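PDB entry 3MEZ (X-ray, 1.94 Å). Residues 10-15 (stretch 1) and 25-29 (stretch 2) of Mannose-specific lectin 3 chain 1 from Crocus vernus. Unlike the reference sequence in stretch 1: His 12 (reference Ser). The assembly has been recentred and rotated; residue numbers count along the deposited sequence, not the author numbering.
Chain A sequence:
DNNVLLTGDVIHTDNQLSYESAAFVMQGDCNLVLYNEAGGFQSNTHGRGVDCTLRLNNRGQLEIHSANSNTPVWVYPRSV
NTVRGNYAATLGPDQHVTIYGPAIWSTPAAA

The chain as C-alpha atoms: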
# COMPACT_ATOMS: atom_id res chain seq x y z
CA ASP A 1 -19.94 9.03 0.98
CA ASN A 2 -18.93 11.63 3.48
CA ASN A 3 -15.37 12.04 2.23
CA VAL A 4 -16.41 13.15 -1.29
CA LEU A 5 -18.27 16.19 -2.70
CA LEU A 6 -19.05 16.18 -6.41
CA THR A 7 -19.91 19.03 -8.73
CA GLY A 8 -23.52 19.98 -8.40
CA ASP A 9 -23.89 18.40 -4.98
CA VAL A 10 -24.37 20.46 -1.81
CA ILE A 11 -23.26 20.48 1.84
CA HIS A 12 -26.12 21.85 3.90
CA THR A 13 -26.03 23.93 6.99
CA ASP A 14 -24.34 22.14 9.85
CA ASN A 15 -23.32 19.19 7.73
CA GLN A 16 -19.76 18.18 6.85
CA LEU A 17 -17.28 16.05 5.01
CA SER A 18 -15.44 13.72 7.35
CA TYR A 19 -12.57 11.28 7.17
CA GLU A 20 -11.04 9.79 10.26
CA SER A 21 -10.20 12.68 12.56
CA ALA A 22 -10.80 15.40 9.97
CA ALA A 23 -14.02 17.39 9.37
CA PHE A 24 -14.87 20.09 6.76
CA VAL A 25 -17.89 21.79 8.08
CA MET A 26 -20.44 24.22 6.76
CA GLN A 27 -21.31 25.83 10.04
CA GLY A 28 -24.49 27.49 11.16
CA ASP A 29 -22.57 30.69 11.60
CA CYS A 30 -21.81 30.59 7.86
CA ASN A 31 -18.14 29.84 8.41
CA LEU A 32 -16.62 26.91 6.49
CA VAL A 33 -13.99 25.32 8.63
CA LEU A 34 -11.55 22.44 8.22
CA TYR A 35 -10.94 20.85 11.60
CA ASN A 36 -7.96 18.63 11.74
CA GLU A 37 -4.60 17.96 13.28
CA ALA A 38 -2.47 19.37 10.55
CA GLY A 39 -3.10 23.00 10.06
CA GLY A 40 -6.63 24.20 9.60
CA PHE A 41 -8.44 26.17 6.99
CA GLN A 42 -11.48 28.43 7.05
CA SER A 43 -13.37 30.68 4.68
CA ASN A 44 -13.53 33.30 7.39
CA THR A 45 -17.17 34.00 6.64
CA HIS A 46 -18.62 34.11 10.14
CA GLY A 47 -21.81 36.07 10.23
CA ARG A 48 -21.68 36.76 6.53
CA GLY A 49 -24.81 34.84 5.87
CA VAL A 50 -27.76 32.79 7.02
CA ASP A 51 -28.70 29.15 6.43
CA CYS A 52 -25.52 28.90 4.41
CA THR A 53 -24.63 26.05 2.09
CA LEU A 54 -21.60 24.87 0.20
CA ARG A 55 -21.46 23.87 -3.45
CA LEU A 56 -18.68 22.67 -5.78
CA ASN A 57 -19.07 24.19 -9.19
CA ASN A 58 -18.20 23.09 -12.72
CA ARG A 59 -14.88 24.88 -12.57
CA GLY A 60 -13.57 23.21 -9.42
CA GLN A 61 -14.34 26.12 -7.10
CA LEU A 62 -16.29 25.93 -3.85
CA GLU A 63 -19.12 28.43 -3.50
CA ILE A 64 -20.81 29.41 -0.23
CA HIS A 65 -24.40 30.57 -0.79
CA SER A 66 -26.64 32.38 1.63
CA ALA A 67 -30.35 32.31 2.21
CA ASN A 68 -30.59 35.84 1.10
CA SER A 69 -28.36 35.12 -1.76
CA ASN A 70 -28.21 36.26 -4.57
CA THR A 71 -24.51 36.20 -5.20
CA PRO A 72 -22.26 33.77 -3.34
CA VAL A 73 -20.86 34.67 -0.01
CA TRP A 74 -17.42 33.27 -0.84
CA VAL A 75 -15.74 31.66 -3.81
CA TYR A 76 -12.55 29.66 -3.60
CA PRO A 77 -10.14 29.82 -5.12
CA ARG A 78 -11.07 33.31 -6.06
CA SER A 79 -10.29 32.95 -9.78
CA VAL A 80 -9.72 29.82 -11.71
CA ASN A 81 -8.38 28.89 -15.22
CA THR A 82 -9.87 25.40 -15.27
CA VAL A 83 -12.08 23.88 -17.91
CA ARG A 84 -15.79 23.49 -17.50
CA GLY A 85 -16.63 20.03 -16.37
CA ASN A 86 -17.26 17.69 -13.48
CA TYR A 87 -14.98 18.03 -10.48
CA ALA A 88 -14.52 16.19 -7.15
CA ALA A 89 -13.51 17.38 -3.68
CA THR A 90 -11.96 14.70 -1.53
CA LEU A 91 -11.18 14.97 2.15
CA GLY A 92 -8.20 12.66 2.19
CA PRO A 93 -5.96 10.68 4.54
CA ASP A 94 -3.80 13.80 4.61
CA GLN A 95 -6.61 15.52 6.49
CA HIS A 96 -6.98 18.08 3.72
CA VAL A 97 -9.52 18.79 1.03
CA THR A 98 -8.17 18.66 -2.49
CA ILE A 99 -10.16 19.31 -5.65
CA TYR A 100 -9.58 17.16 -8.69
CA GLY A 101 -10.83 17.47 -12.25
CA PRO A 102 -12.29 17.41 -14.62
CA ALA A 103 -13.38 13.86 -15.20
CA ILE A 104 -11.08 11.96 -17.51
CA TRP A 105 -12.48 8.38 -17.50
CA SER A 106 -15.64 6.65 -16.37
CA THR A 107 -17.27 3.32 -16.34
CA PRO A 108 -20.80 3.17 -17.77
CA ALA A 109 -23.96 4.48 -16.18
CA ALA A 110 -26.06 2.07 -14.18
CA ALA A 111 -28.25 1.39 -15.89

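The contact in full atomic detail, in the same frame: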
# COMPACT_ATOMS: atom_id res chain seq x y z
N VAL A 10 -24.43 19.42 -2.81
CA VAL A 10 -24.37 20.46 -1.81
C VAL A 10 -24.06 19.98 -0.39
O VAL A 10 -24.49 18.96 -0.01
CB VAL A 10 -25.71 21.25 -1.84
CG1 VAL A 10 -25.75 22.29 -0.82
CG2 VAL A 10 -25.92 21.88 -3.19
N ILE A 11 -23.32 20.73 0.40
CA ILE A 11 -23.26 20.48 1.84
C ILE A 11 -24.15 21.50 2.51
O ILE A 11 -23.93 22.65 2.42
CB ILE A 11 -21.85 20.59 2.42
CG1 ILE A 11 -20.95 19.54 1.83
CG2 ILE A 11 -21.82 20.43 3.92
CD1 ILE A 11 -19.56 19.80 2.10
N HIS A 12 -25.16 21.02 3.20
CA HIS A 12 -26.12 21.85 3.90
C HIS A 12 -25.64 22.42 5.21
O HIS A 12 -24.61 22.09 5.70
CB HIS A 12 -27.40 21.09 4.07
CG HIS A 12 -27.68 20.20 2.93
ND1 HIS A 12 -28.17 20.68 1.75
CD2 HIS A 12 -27.40 18.90 2.73
CE1 HIS A 12 -28.24 19.69 0.88
NE2 HIS A 12 -27.78 18.59 1.45
N THR A 13 -26.43 23.29 5.78
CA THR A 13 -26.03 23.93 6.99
C THR A 13 -25.85 22.88 8.09
O THR A 13 -26.62 21.97 8.24
CB THR A 13 -27.04 25.00 7.40
OG1 THR A 13 -27.32 25.84 6.29
CG2 THR A 13 -26.55 25.81 8.54
N ASP A 14 -24.75 23.01 8.79
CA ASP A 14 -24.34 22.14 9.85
C ASP A 14 -24.09 20.68 9.46
O ASP A 14 -24.16 19.81 10.25
CB ASP A 14 -25.27 22.24 11.03
CG ASP A 14 -24.98 23.43 11.87
OD1 ASP A 14 -23.84 23.79 12.00
OD2 ASP A 14 -25.91 24.02 12.35
N ASN A 15 -23.77 20.46 8.20
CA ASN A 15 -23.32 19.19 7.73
C ASN A 15 -21.85 19.33 7.33
O ASN A 15 -21.37 20.39 7.27
CB ASN A 15 -24.10 18.70 6.54
CG ASN A 15 -25.51 18.31 6.87
OD1 ASN A 15 -26.19 17.76 6.06
ND2 ASN A 15 -25.93 18.60 8.03
N VAL A 25 -16.56 21.51 7.67
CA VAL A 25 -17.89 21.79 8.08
C VAL A 25 -18.49 23.14 7.67
O VAL A 25 -17.96 24.15 7.90
CB VAL A 25 -18.14 21.39 9.61
CG1 VAL A 25 -16.88 21.19 10.38
CG2 VAL A 25 -19.07 22.25 10.28
N MET A 26 -19.67 23.06 7.10
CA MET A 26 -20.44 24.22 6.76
C MET A 26 -21.27 24.63 7.97
O MET A 26 -22.36 24.20 8.16
CB MET A 26 -21.29 23.95 5.53
CG MET A 26 -22.08 25.08 5.05
SD MET A 26 -21.15 26.40 4.35
CE MET A 26 -20.98 27.50 5.66
N GLN A 27 -20.71 25.47 8.79
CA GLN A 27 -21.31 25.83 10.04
C GLN A 27 -22.53 26.73 9.96
O GLN A 27 -22.74 27.45 9.03
CB GLN A 27 -20.27 26.39 11.01
CG GLN A 27 -19.08 25.49 11.32
CD GLN A 27 -18.06 26.12 12.23
OE1 GLN A 27 -18.12 27.27 12.52
NE2 GLN A 27 -17.14 25.37 12.66
N GLY A 28 -23.32 26.69 11.02
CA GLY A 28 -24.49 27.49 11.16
C GLY A 28 -24.19 28.96 11.22
O GLY A 28 -25.02 29.75 11.00
N ASP A 29 -22.97 29.31 11.53
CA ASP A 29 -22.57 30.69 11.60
C ASP A 29 -22.09 31.22 10.26
O ASP A 29 -21.61 32.31 10.17
CB ASP A 29 -21.57 30.93 12.73
CG ASP A 29 -20.22 30.35 12.45
OD1 ASP A 29 -20.05 29.66 11.47
OD2 ASP A 29 -19.32 30.61 13.26

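A tight turn in stretch 1 docks against the end of a strand in stretch 2, and main-chain groups do most of the bonding. Stretch 1 enters as a weakly bonded strand at about Val 10 and Ile 11, then reverses through a type II beta turn from His 12 to Asn 15, closed by the bond from Asn 15 N to His 12 O (3.1 Å). Asp 14 occupies the third position of this turn with a positive phi of 62°. Stretch 2 runs as strand through Val 25 and Met 26 and then leaves strand geometry. The two backbones come closest in CA terms at Asp 14 and Gln 27, 4.8 Å apart.

Met 26 is the hub, since both of its main-chain polar groups are satisfied by the turn. Its carbonyl accepts from the amide of Asp 14, with Asp 14 N to Met 26 O at 2.7 Å and an angle of 142° at the hydrogen: a short bond, though bent. Its amide donates to the carbonyl of Asn 15, with Met 26 N to Asn 15 O at 3.2 Å and a straighter 154°. The turn thus offers one donor and one acceptor from neighbouring residues to a single residue of the strand.

The carboxylate of Asp 14 adds a third link. The CA-to-CB bond of Asp 14 points away from stretch 2, but at chi1 -80° (m) the end of the side chain comes nearer, and Asp 14 OD1 accepts from Gly 28 N at 3.1 Å. At 126° this bond is weak. Glycine leaves room here: an ideal CB on Gly 28 would lie only 3.1 Å from Asp 14 OD2, a tight approach. The carbonyl of Asp 14 is satisfied within its own stretch, as Asn 15 ND2 donates to Asp 14 O at 3.1 Å and a nearly linear 172°; Asn 15 therefore serves stretch 2 through its main chain while its side-chain amide braces the turn.

Van der Waals contacts fill in around these bonds. The buried side chains of Ile 11 and Met 26 both set out toward the opposing stretch and meet at Ile 11 CG2 and Met 26 CB, 3.9 Å apart; beyond CB the methionine leads away, so its thioether end is not part of this meeting. His 12 O, already the acceptor within the turn, lies 3.8 Å from Met 26 CB. Thr 13 packs its methyl on the glycine backbone, with Thr 13 CG2 at 3.7 Å from Gly 28 CA, while its OG1 is hydrogen-bonded elsewhere in the structure.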